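Local coordinates for glycine cleavage system H protein 1 (Mycobacterium marinum, PDB 3TZU), which probably carries the aminomethyl group left from glycine between the P and T proteins of the glycine cleavage system, on a covalently bound lipoyl arm, at the interface of chains A and B. Sequence-based numbering; all coordinates share one arbitrary frame. Chains: chain A/B, Glycine cleavage system H protein 1.

Contact 1: the interface of chains A and B. Residues chain A 46-47; chain B 20, 133-134.
The ring nitrogen NE2 of B:His20 donates a hydrogen bond to the backbone oxygen O of A:Glu46 at 2.8 Å. A:Glu46 lies near the C-terminal end of helix 42-48, where carbonyls run short of partners within the helix and the partial negative charge at the helix's C-terminal end may make them better acceptors. The donor stands above the carbonyl plane, 39° out of it, while the oxygen lies close to the plane of the imidazole. Histidine suits this place because its ring reaches across from a loop and presents an N-H at its edge. Its CG sits beside the backbone N (chi1 -47°), which aims that edge at the helix. Next to NE2, CE1 meets the carboxylate oxygen OE2 of A:Glu46 at 3.6 Å, again edge-on, with ring and carboxylate nearly perpendicular. The glutamate chain bends at chi2 (-81°), carrying its carboxylate toward the end of helix 127-133. There OE1 of A:Glu46 comes 3.5 Å from the backbone O of B:Gln133, where two acceptors gain no bond. OE2 also faces OD1 of B:Asn134 at 3.0 Å, a clash of two acceptors as modelled; an amide turned over to present ND2 would make it a hydrogen bond, so this pair is doubtful. The backbone O of A:Ala47 lies 3.7 Å from CD2 of B:His20. The patch joins a helix end of one chain to a loop and the C-terminal region of the other, holding together the two copies of the deposited assembly, a pairing whose role in solution the structure alone does not show.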
loop_
_atom_site.group_PDB
_atom_site.type_symbol
_atom_site.label_atom_id
_atom_site.label_comp_id
_atom_site.label_asym_id
_atom_site.label_seq_id
_atom_site.Cartn_x
_atom_site.Cartn_y
_atom_site.Cartn_z
ATOM N N GLU A 46 2.261 -2.172 -6.379
ATOM C CA GLU A 46 0.907 -2.746 -6.495
ATOM C C GLU A 46 -0.012 -2.253 -5.384
ATOM O O GLU A 46 -1.203 -2.046 -5.619
ATOM C CB GLU A 46 0.933 -4.268 -6.593
ATOM C CG GLU A 46 0.591 -4.769 -7.994
ATOM C CD GLU A 46 -0.907 -4.800 -8.275
ATOM O OE1 GLU A 46 -1.273 -4.899 -9.462
ATOM O OE2 GLU A 46 -1.726 -4.747 -7.323
ATOM N N ALA A 47 0.532 -2.003 -4.210
ATOM C CA ALA A 47 -0.202 -1.355 -3.139
ATOM C C ALA A 47 -0.744 0.051 -3.575
ATOM O O ALA A 47 -1.927 0.325 -3.452
ATOM C CB ALA A 47 0.687 -1.228 -1.894
ATOM N N HIS B 20 -7.689 -3.092 -3.618
ATOM C CA HIS B 20 -7.478 -3.798 -2.348
ATOM C C HIS B 20 -8.579 -3.607 -1.360
ATOM O O HIS B 20 -8.344 -3.469 -0.145
ATOM C CB HIS B 20 -6.119 -3.419 -1.788
ATOM C CG HIS B 20 -5.048 -3.485 -2.820
ATOM N ND1 HIS B 20 -4.672 -4.648 -3.379
ATOM C CD2 HIS B 20 -4.342 -2.486 -3.466
ATOM C CE1 HIS B 20 -3.738 -4.419 -4.311
ATOM N NE2 HIS B 20 -3.521 -3.085 -4.355
ATOM N N GLN B 133 -2.949 -10.912 -9.485
ATOM C CA GLN B 133 -2.459 -9.552 -9.672
ATOM C C GLN B 133 -1.407 -9.173 -8.644
ATOM O O GLN B 133 -0.628 -8.253 -8.878
ATOM C CB GLN B 133 -3.591 -8.548 -9.530
ATOM C CG GLN B 133 -4.570 -8.600 -10.677
ATOM C CD GLN B 133 -5.562 -7.447 -10.681
ATOM O OE1 GLN B 133 -5.522 -6.555 -9.829
ATOM N NE2 GLN B 133 -6.463 -7.462 -11.654
ATOM N N ASN B 134 -1.439 -9.831 -7.487
ATOM C CA ASN B 134 -0.555 -9.502 -6.382
ATOM C C ASN B 134 0.467 -10.581 -6.087
ATOM O O ASN B 134 1.050 -10.573 -5.000
ATOM C CB ASN B 134 -1.386 -9.233 -5.145
ATOM C CG ASN B 134 -2.239 -8.013 -5.307
ATOM O OD1 ASN B 134 -1.755 -6.889 -5.229
ATOM N ND2 ASN B 134 -3.488 -8.225 -5.613
#

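Contact 2: the interface of chains A and B. Residues chain A 19-20, 82; chain B 46, 76.
A:Asp19 and A:His20 meet B:Lys76 and B:Glu46 in a small, mostly polar part of a two-fold symmetric interface between identical chains, where a loop and a strand end of chain A face a helix end and the lysine-bearing turn of chain B. It links the two copies in the deposited assembly, although the structure alone does not show that the pair exists in solution. B:Lys76 lies between strands 68-74 and 77-82, on the turn typical of lipoyl domains, and is the predicted site of lipoylation; here it is unmodified. Its aliphatic stem does much of the touching. CD of B:Lys76 lies 3.9 Å from the carboxylate carbon CG of A:Asp19, the two side chains crossing obliquely. CE of B:Lys76 comes within 3.5 Å of OD1 of A:Asp19. A long, flexible lysine suits a swinging arm, and in this unmodified form its methylenes can also pass across a neighbouring carboxylate. CG occupies the position between backbone N and carbonyl carbon (chi1 76°), and a bend at chi4 (69°) turns the amine away from the carboxylate, toward a water. NZ of B:Lys76 therefore remains 4.2 Å from OD1 of A:Asp19, too far for a salt bridge, though opposite charges could still attract weakly. Beside the stem, the branched hydrophobic A:Ile82 approaches loosely, its CD1 4.3 Å from CB of B:Lys76. A:His20 uses a ring N-H: NE2 donates to O of B:Glu46 at 3.2 Å, long but nearly straight (175° at the hydrogen). The oxygen lies in the ring plane, but the donor stands well above the carbonyl plane, off the lone pairs. Finally, the water molecule bridges the chains, 2.6 Å from NZ of B:Lys76 and 3.0 Å from the backbone O of A:Asp19.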
loop_
_atom_site.group_PDB
_atom_site.type_symbol
_atom_site.label_atom_id
_atom_site.label_comp_id
_atom_site.label_asym_id
_atom_site.label_seq_id
_atom_site.Cartn_x
_atom_site.Cartn_y
_atom_site.Cartn_z
ATOM N N ASP A 19 8.992 -1.470 5.579
ATOM C CA ASP A 19 8.220 -0.372 4.972
ATOM C C ASP A 19 8.220 -0.348 3.425
ATOM O O ASP A 19 7.844 0.662 2.821
ATOM C CB ASP A 19 8.690 0.959 5.551
ATOM C CG ASP A 19 8.406 1.064 7.058
ATOM O OD1 ASP A 19 7.468 0.422 7.568
ATOM O OD2 ASP A 19 9.122 1.787 7.750
ATOM N N HIS A 20 8.614 -1.466 2.805
ATOM C CA HIS A 20 8.502 -1.670 1.356
ATOM C C HIS A 20 9.439 -0.856 0.504
ATOM O O HIS A 20 9.091 -0.438 -0.602
ATOM C CB HIS A 20 7.059 -1.506 0.891
ATOM C CG HIS A 20 6.096 -2.371 1.631
ATOM N ND1 HIS A 20 6.113 -3.694 1.527
ATOM C CD2 HIS A 20 5.118 -2.057 2.573
ATOM C CE1 HIS A 20 5.170 -4.214 2.340
ATOM N NE2 HIS A 20 4.564 -3.202 2.973
ATOM N N ILE A 82 10.497 6.092 4.072
ATOM C CA ILE A 82 11.145 5.916 5.368
ATOM C C ILE A 82 12.556 5.429 5.026
ATOM O O ILE A 82 12.711 4.377 4.434
ATOM C CB ILE A 82 10.428 4.858 6.242
ATOM C CG1 ILE A 82 8.937 5.173 6.372
ATOM C CG2 ILE A 82 11.050 4.787 7.624
ATOM C CD1 ILE A 82 8.643 6.468 7.096
ATOM N N GLU B 46 -0.934 -5.158 5.004
ATOM C CA GLU B 46 0.522 -5.361 4.868
ATOM C C GLU B 46 1.218 -4.079 4.385
ATOM O O GLU B 46 2.181 -3.630 4.991
ATOM C CB GLU B 46 0.839 -6.579 3.966
ATOM C CG GLU B 46 0.709 -7.883 4.741
ATOM C CD GLU B 46 0.618 -9.190 3.909
ATOM O OE1 GLU B 46 0.773 -9.186 2.646
ATOM O OE2 GLU B 46 0.422 -10.260 4.560
ATOM N N LYS B 76 2.484 6.086 8.510
ATOM C CA LYS B 76 3.242 6.469 7.318
ATOM C C LYS B 76 2.411 6.614 6.014
ATOM O O LYS B 76 2.934 7.080 4.995
ATOM C CB LYS B 76 4.406 5.484 7.107
ATOM C CG LYS B 76 4.011 4.129 6.531
ATOM C CD LYS B 76 4.960 2.981 6.922
ATOM C CE LYS B 76 4.279 1.604 6.756
ATOM N NZ LYS B 76 4.010 1.207 5.332
HETATM O O HOH W 1 5.299 2.240 3.344
#

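The centres of the C-alpha atoms of contact 1 and contact 2 lie about 15 Å apart. Both contain His20 from one chain and Glu46 from the other, with the chains exchanged, so the histidine-to-helix bond occurs twice around the two-fold axis. The symmetry is imperfect in detail: the Glu46 side chain is bent in chain A and more extended in chain B. Contact 1 adds the C-terminal region, whereas contact 2 adds the lysine turn. If this pairing formed in solution, the lipoylation site would lie partly against a neighbour, and a lipoyl arm might need to rearrange to visit partner enzymes.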